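Local coordinates for sortase family protein (Streptococcus agalactiae, PDB 3O0P), which probably acts as a class C sortase, a cysteine transpeptidase that joins pilin subunits covalently during assembly of group B streptococcal pili, at residues L20-M29 and Y141-I149. Residues are numbered along the deposited sequence; the frame is centred on the assembly and turned at random.
Sequences LSQKEINRRM and YIQNIKETI
Ile-145 and Lys-146, at the tip of the beta-hairpin that links strands 139-143 and 148-159 of the sortase beta-fold, pack against one side of helix 22-37, the second helix of the chain. The Ile-145 side chain lies among Leu-20, just before the helix, and Arg-28 and Met-29 on it, crossing the first two at about a right angle. With CG1 wedged between its backbone N and carbonyl carbon (chi1 49°), its two branches diverge: CD1 abuts Arg-28 at both CB and CD, each 3.8 Å away, while CG2 meets Leu-20 CD1 at 4.0 Å. Met-29 runs past it in the opposite sense, SD lying 4.1 Å from Ile-145 CG1. Bends at chi2 and chi3 then carry the methyl CE of Met-29 over to Lys-146 CB, 4.0 Å off, and Ile-25 CG2 reaches the same methylene. Phe-13 of helix 11-18 also touches Ile-145. No direct hydrogen bond spans the interface; the polar groups beside it are held within each segment, by residues outside both, or through water. In the hairpin, Asn-144 OD1 forms an Asx turn, accepting from Lys-146 N at 2.8 Å and also from Glu-147 N. In the salt-bridge network of Glu-24, Arg-27 and Arg-28, Glu-24 OE2 accepts from Arg-27 NH2 and Arg-28 NE; Arg-28 NH1 donates hydrogen bonds to Met-63 O and Glu-65 O. One water bridges the segments, accepting from Lys-146 NZ (3.1 Å) and donating to Asn-26 OD1 (2.9 Å).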
loop_
_atom_site.group_PDB
_atom_site.type_symbol
_atom_site.label_atom_id
_atom_site.label_comp_id
_atom_site.label_asym_id
_atom_site.label_seq_id
_atom_site.Cartn_x
_atom_site.Cartn_y
_atom_site.Cartn_z
ATOM N N LEU A 20 -5.432 0.303 21.692
ATOM C CA LEU A 20 -4.189 0.996 22.004
ATOM C C LEU A 20 -4.518 2.326 22.679
ATOM O O LEU A 20 -5.435 3.037 22.280
ATOM C CB LEU A 20 -3.390 1.271 20.731
ATOM C CG LEU A 20 -2.950 0.057 19.929
ATOM C CD1 LEU A 20 -2.240 0.549 18.646
ATOM C CD2 LEU A 20 -2.052 -0.890 20.758
ATOM N N SER A 21 -3.743 2.677 23.689
ATOM C CA SER A 21 -3.909 3.966 24.352
ATOM C C SER A 21 -3.415 5.081 23.431
ATOM O O SER A 21 -2.637 4.845 22.506
ATOM C CB SER A 21 -3.100 4.012 25.652
ATOM O OG SER A 21 -1.728 4.131 25.335
ATOM N N GLN A 22 -3.813 6.321 23.704
ATOM C CA GLN A 22 -3.314 7.429 22.901
ATOM C C GLN A 22 -1.799 7.599 23.048
ATOM O O GLN A 22 -1.125 7.905 22.070
ATOM C CB GLN A 22 -4.050 8.734 23.230
ATOM C CG GLN A 22 -5.481 8.769 22.697
ATOM C CD GLN A 22 -5.558 8.665 21.178
ATOM O OE1 GLN A 22 -4.890 9.396 20.456
ATOM N NE2 GLN A 22 -6.396 7.761 20.694
ATOM N N LYS A 23 -1.241 7.385 24.238
ATOM C CA LYS A 23 0.206 7.460 24.396
ATOM C C LYS A 23 0.896 6.419 23.533
ATOM O O LYS A 23 1.894 6.704 22.910
ATOM C CB LYS A 23 0.642 7.305 25.850
ATOM C CG LYS A 23 0.448 8.558 26.709
ATOM C CD LYS A 23 1.067 8.401 28.101
ATOM C CE LYS A 23 0.557 9.468 29.037
ATOM N NZ LYS A 23 1.229 9.328 30.342
ATOM N N GLU A 24 0.339 5.216 23.465
ATOM C CA GLU A 24 0.956 4.147 22.689
ATOM C C GLU A 24 0.832 4.401 21.191
ATOM O O GLU A 24 1.764 4.137 20.440
ATOM C CB GLU A 24 0.356 2.790 23.097
ATOM C CG GLU A 24 0.856 1.587 22.310
ATOM C CD GLU A 24 2.334 1.302 22.459
ATOM O OE1 GLU A 24 3.038 2.005 23.212
ATOM O OE2 GLU A 24 2.775 0.320 21.812
ATOM N N ILE A 25 -0.316 4.907 20.744
ATOM C CA ILE A 25 -0.452 5.304 19.355
ATOM C C ILE A 25 0.581 6.378 19.035
ATOM O O ILE A 25 1.260 6.290 18.015
ATOM C CB ILE A 25 -1.889 5.787 19.063
ATOM C CG1 ILE A 25 -2.877 4.612 19.133
ATOM C CG2 ILE A 25 -1.958 6.479 17.703
ATOM C CD1 ILE A 25 -4.314 5.015 19.141
ATOM N N ASN A 26 0.739 7.353 19.918
ATOM C CA ASN A 26 1.720 8.393 19.668
ATOM C C ASN A 26 3.125 7.856 19.590
ATOM O O ASN A 26 3.911 8.321 18.753
ATOM C CB ASN A 26 1.625 9.464 20.751
ATOM C CG ASN A 26 0.693 10.571 20.373
ATOM O OD1 ASN A 26 0.797 11.117 19.270
ATOM N ND2 ASN A 26 -0.127 10.998 21.314
ATOM N N ARG A 27 3.465 6.912 20.465
ATOM C CA ARG A 27 4.802 6.338 20.475
ATOM C C ARG A 27 5.053 5.596 19.158
ATOM O O ARG A 27 6.087 5.777 18.517
ATOM C CB ARG A 27 4.934 5.378 21.643
ATOM C CG ARG A 27 6.350 4.828 21.793
ATOM C CD ARG A 27 6.441 3.695 22.796
ATOM N NE ARG A 27 5.763 2.490 22.340
ATOM C CZ ARG A 27 6.324 1.609 21.523
ATOM N NH1 ARG A 27 7.571 1.801 21.113
ATOM N NH2 ARG A 27 5.665 0.534 21.130
ATOM N N ARG A 28 4.090 4.785 18.756
ATOM C CA ARG A 28 4.227 4.006 17.538
ATOM C C ARG A 28 4.282 4.896 16.305
ATOM O O ARG A 28 5.081 4.659 15.389
ATOM C CB ARG A 28 3.070 3.012 17.431
ATOM C CG ARG A 28 3.160 1.862 18.420
ATOM C CD ARG A 28 1.841 1.143 18.440
ATOM N NE ARG A 28 1.798 -0.132 19.142
ATOM C CZ ARG A 28 1.700 -1.324 18.554
ATOM N NH1 ARG A 28 1.746 -1.447 17.234
ATOM N NH2 ARG A 28 1.563 -2.407 19.295
ATOM N N MET A 29 3.388 5.888 16.251
ATOM C CA MET A 29 3.374 6.807 15.139
ATOM C C MET A 29 4.668 7.608 15.074
ATOM O O MET A 29 5.145 7.950 13.998
ATOM C CB MET A 29 2.131 7.695 15.169
ATOM C CG MET A 29 0.828 6.934 15.017
ATOM S SD MET A 29 0.553 6.125 13.330
ATOM C CE MET A 29 0.206 7.615 12.407
ATOM N N TYR A 141 -8.896 4.449 0.389
ATOM C CA TYR A 141 -8.719 4.792 1.788
ATOM C C TYR A 141 -7.778 3.803 2.460
ATOM O O TYR A 141 -7.887 2.608 2.232
ATOM C CB TYR A 141 -10.107 4.753 2.464
ATOM C CG TYR A 141 -11.136 5.552 1.696
ATOM C CD1 TYR A 141 -11.365 6.883 1.997
ATOM C CD2 TYR A 141 -11.850 4.984 0.645
ATOM C CE1 TYR A 141 -12.280 7.631 1.285
ATOM C CE2 TYR A 141 -12.768 5.739 -0.087
ATOM C CZ TYR A 141 -12.971 7.055 0.244
ATOM O OH TYR A 141 -13.885 7.809 -0.451
ATOM N N ILE A 142 -6.892 4.302 3.317
ATOM C CA ILE A 142 -6.032 3.440 4.115
ATOM C C ILE A 142 -6.308 3.725 5.577
ATOM O O ILE A 142 -6.221 4.881 6.006
ATOM C CB ILE A 142 -4.537 3.683 3.804
ATOM C CG1 ILE A 142 -4.241 3.314 2.352
ATOM C CG2 ILE A 142 -3.654 2.865 4.736
ATOM C CD1 ILE A 142 -2.919 3.831 1.852
ATOM N N GLN A 143 -6.656 2.692 6.332
ATOM C CA GLN A 143 -6.790 2.822 7.767
ATOM C C GLN A 143 -5.553 2.252 8.416
ATOM O O GLN A 143 -5.133 1.138 8.124
ATOM C CB GLN A 143 -8.033 2.098 8.262
ATOM C CG GLN A 143 -8.245 2.267 9.740
ATOM C CD GLN A 143 -9.474 1.540 10.258
ATOM O OE1 GLN A 143 -10.303 1.041 9.485
ATOM N NE2 GLN A 143 -9.582 1.450 11.580
ATOM N N ASN A 144 -4.935 3.049 9.279
ATOM C CA ASN A 144 -3.817 2.580 10.104
ATOM C C ASN A 144 -4.244 2.617 11.573
ATOM O O ASN A 144 -5.420 2.828 11.874
ATOM C CB ASN A 144 -2.549 3.394 9.825
ATOM C CG ASN A 144 -2.738 4.880 10.101
ATOM O OD1 ASN A 144 -3.329 5.262 11.107
ATOM N ND2 ASN A 144 -2.265 5.723 9.176
ATOM N N ILE A 145 -3.323 2.380 12.493
ATOM C CA ILE A 145 -3.695 2.277 13.891
ATOM C C ILE A 145 -4.277 3.567 14.426
ATOM O O ILE A 145 -4.972 3.527 15.436
ATOM C CB ILE A 145 -2.520 1.858 14.792
ATOM C CG1 ILE A 145 -1.258 2.697 14.529
ATOM C CG2 ILE A 145 -2.229 0.357 14.664
ATOM C CD1 ILE A 145 -0.181 2.541 15.563
ATOM N N LYS A 146 -3.962 4.709 13.810
ATOM C CA LYS A 146 -4.447 5.994 14.291
ATOM C C LYS A 146 -5.736 6.468 13.634
ATOM O O LYS A 146 -6.624 6.971 14.311
ATOM C CB LYS A 146 -3.364 7.052 14.097
ATOM C CG LYS A 146 -3.817 8.430 14.581
ATOM C CD LYS A 146 -2.762 9.506 14.467
ATOM C CE LYS A 146 -3.238 10.813 15.134
ATOM N NZ LYS A 146 -3.180 10.730 16.609
ATOM N N GLU A 147 -5.828 6.350 12.315
ATOM C CA GLU A 147 -6.904 7.043 11.591
ATOM C C GLU A 147 -7.014 6.476 10.176
ATOM O O GLU A 147 -6.205 5.662 9.749
ATOM C CB GLU A 147 -6.613 8.566 11.551
ATOM C CG GLU A 147 -5.320 8.889 10.832
ATOM C CD GLU A 147 -4.746 10.259 11.166
ATOM O OE1 GLU A 147 -5.328 11.014 11.987
ATOM O OE2 GLU A 147 -3.671 10.553 10.618
ATOM N N THR A 148 -8.018 6.935 9.450
ATOM C CA THR A 148 -8.180 6.603 8.054
ATOM C C THR A 148 -7.774 7.811 7.228
ATOM O O THR A 148 -8.194 8.941 7.495
ATOM C CB THR A 148 -9.632 6.236 7.747
ATOM O OG1 THR A 148 -9.996 5.095 8.522
ATOM C CG2 THR A 148 -9.782 5.879 6.307
ATOM N N ILE A 149 -6.929 7.572 6.236
ATOM C CA ILE A 149 -6.472 8.599 5.315
ATOM C C ILE A 149 -6.967 8.268 3.905
ATOM O O ILE A 149 -7.034 7.110 3.511
ATOM C CB ILE A 149 -4.938 8.781 5.410
ATOM C CG1 ILE A 149 -4.205 7.484 5.095
ATOM C CG2 ILE A 149 -4.560 9.303 6.806
ATOM C CD1 ILE A 149 -2.689 7.591 5.086
HETATM O O HOH W 1 -0.180 10.121 16.751
#